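Local structure of aldolase (Klebsiella pneumoniae, 6VOQ) at residues T43-C48 with P72-T77. The protein belongs to the class II aldolase and adducin N-terminal domain family and holds a zinc ion in a protein-bound metal site. Sequence-based numbering, arbitrary orientation.
Sequences TPTGAC and PSKEVT. With ZN (zinc ion), chain B.
Ser73 N donates to Thr43 O at 3.2 Å; an N-H...O angle of 153° and a donor in the carbonyl plane mark this as a sound backbone bond. With a second backbone bond joining Thr45 to Lys71, it frames a single beta bridge whose partners, Pro44 and Pro72, have CA atoms 4.2 Å apart. Just beyond, Thr45 CB rests 3.5 Å from Pro72 O.

In Ser73, next after Pro72, CB packs against Thr43 O at 3.5 Å, while OG, anti to the backbone N (chi1 179°), turns to accept a weak capping bond from Glu75 N at 3.4 Å. Val76 N closes the type I turn from Ser73 onto Ser73 O. From that turn Glu75 extends beyond CG (chi2 -171°), bringing OE1 within 2.3 Å of the zinc ion, which His94, His96 and His161 also bind, while OE2 takes a weak hydrogen bond from Asn30, which Ser73 also touches. Ser73 serves both: its N-H bonds to Thr43 O, its O and OG accept from the turn carrying Glu75.

In the fold, the bridge ties the loop leaving strand 40-42 to the lead-in of helix 76-83; both prolines touch Ser58 of strand 58-60, and Thr43 reaches Met11 of helix 4-20.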
loop_
_atom_site.group_PDB
_atom_site.type_symbol
_atom_site.label_atom_id
_atom_site.label_comp_id
_atom_site.label_asym_id
_atom_site.label_seq_id
_atom_site.Cartn_x
_atom_site.Cartn_y
_atom_site.Cartn_z
ATOM N N THR A 43 -16.743 -3.338 19.137
ATOM C CA THR A 43 -15.517 -2.639 19.475
ATOM C C THR A 43 -15.845 -1.371 20.260
ATOM O O THR A 43 -16.824 -0.685 19.959
ATOM C CB THR A 43 -14.714 -2.294 18.212
ATOM O OG1 THR A 43 -15.490 -1.464 17.349
ATOM C CG2 THR A 43 -14.345 -3.547 17.452
ATOM N N PRO A 44 -15.065 -1.043 21.281
ATOM C CA PRO A 44 -15.454 0.050 22.178
ATOM C C PRO A 44 -15.237 1.413 21.537
ATOM O O PRO A 44 -14.641 1.556 20.467
ATOM C CB PRO A 44 -14.556 -0.161 23.401
ATOM C CG PRO A 44 -13.369 -0.889 22.878
ATOM C CD PRO A 44 -13.863 -1.756 21.752
ATOM N N THR A 45 -15.761 2.428 22.214
ATOM C CA THR A 45 -15.650 3.804 21.748
ATOM C C THR A 45 -14.191 4.259 21.711
ATOM O O THR A 45 -13.342 3.765 22.458
ATOM C CB THR A 45 -16.471 4.730 22.650
ATOM O OG1 THR A 45 -16.462 6.059 22.127
ATOM C CG2 THR A 45 -15.909 4.741 24.075
ATOM N N GLY A 46 -13.903 5.200 20.814
ATOM C CA GLY A 46 -12.581 5.790 20.717
ATOM C C GLY A 46 -11.465 4.778 20.562
ATOM O O GLY A 46 -10.317 5.035 20.942
ATOM N N ALA A 47 -11.795 3.621 20.004
ATOM C CA ALA A 47 -10.860 2.518 19.874
ATOM C C ALA A 47 -10.150 2.566 18.529
ATOM O O ALA A 47 -10.611 3.192 17.570
ATOM C CB ALA A 47 -11.580 1.179 20.034
ATOM N N CYS A 48 -9.009 1.888 18.480
ATOM C CA CYS A 48 -8.223 1.724 17.268
ATOM C C CYS A 48 -8.194 0.239 16.933
ATOM O O CYS A 48 -7.770 -0.578 17.758
ATOM C CB CYS A 48 -6.808 2.287 17.454
ATOM S SG CYS A 48 -5.602 1.827 16.191
ATOM N N PRO A 72 -19.644 1.060 24.309
ATOM C CA PRO A 72 -19.548 0.734 22.885
ATOM C C PRO A 72 -19.277 1.964 22.035
ATOM O O PRO A 72 -19.514 3.105 22.437
ATOM C CB PRO A 72 -20.927 0.145 22.563
ATOM C CG PRO A 72 -21.825 0.709 23.606
ATOM C CD PRO A 72 -20.985 0.763 24.845
ATOM N N SER A 73 -18.768 1.707 20.835
ATOM C CA SER A 73 -18.690 2.731 19.807
ATOM C C SER A 73 -20.048 3.392 19.631
ATOM O O SER A 73 -21.088 2.731 19.691
ATOM C CB SER A 73 -18.235 2.103 18.490
ATOM O OG SER A 73 -18.165 3.081 17.466
ATOM N N LYS A 74 -20.040 4.711 19.430
ATOM C CA LYS A 74 -21.295 5.410 19.173
ATOM C C LYS A 74 -21.972 4.942 17.883
ATOM O O LYS A 74 -23.198 5.041 17.767
ATOM C CB LYS A 74 -21.045 6.918 19.137
ATOM C CG LYS A 74 -20.279 7.403 20.353
ATOM C CD LYS A 74 -19.912 8.859 20.259
ATOM C CE LYS A 74 -20.892 9.709 21.046
ATOM N NZ LYS A 74 -20.688 11.165 20.792
ATOM N N GLU A 75 -21.213 4.411 16.925
ATOM C CA GLU A 75 -21.811 3.944 15.682
ATOM C C GLU A 75 -22.478 2.583 15.818
ATOM O O GLU A 75 -23.142 2.139 14.869
ATOM C CB GLU A 75 -20.752 3.910 14.582
ATOM C CG GLU A 75 -20.096 5.258 14.385
ATOM C CD GLU A 75 -19.201 5.310 13.177
ATOM O OE1 GLU A 75 -19.650 5.839 12.137
ATOM O OE2 GLU A 75 -18.051 4.828 13.270
ATOM N N VAL A 76 -22.336 1.925 16.973
ATOM C CA VAL A 76 -23.041 0.672 17.215
ATOM C C VAL A 76 -24.546 0.892 17.196
ATOM O O VAL A 76 -25.308 -0.049 16.946
ATOM C CB VAL A 76 -22.555 0.046 18.542
ATOM C CG1 VAL A 76 -23.355 -1.203 18.903
ATOM C CG2 VAL A 76 -21.069 -0.287 18.443
ATOM N N THR A 77 -24.987 2.133 17.420
ATOM C CA THR A 77 -26.397 2.479 17.277
ATOM C C THR A 77 -26.958 2.013 15.936
ATOM O O THR A 77 -28.031 1.398 15.885
ATOM C CB THR A 77 -26.587 3.988 17.437
ATOM O OG1 THR A 77 -26.177 4.382 18.752
ATOM C CG2 THR A 77 -28.052 4.349 17.266
HETATM ZN ZN ZN B . -18.076 5.780 10.523
#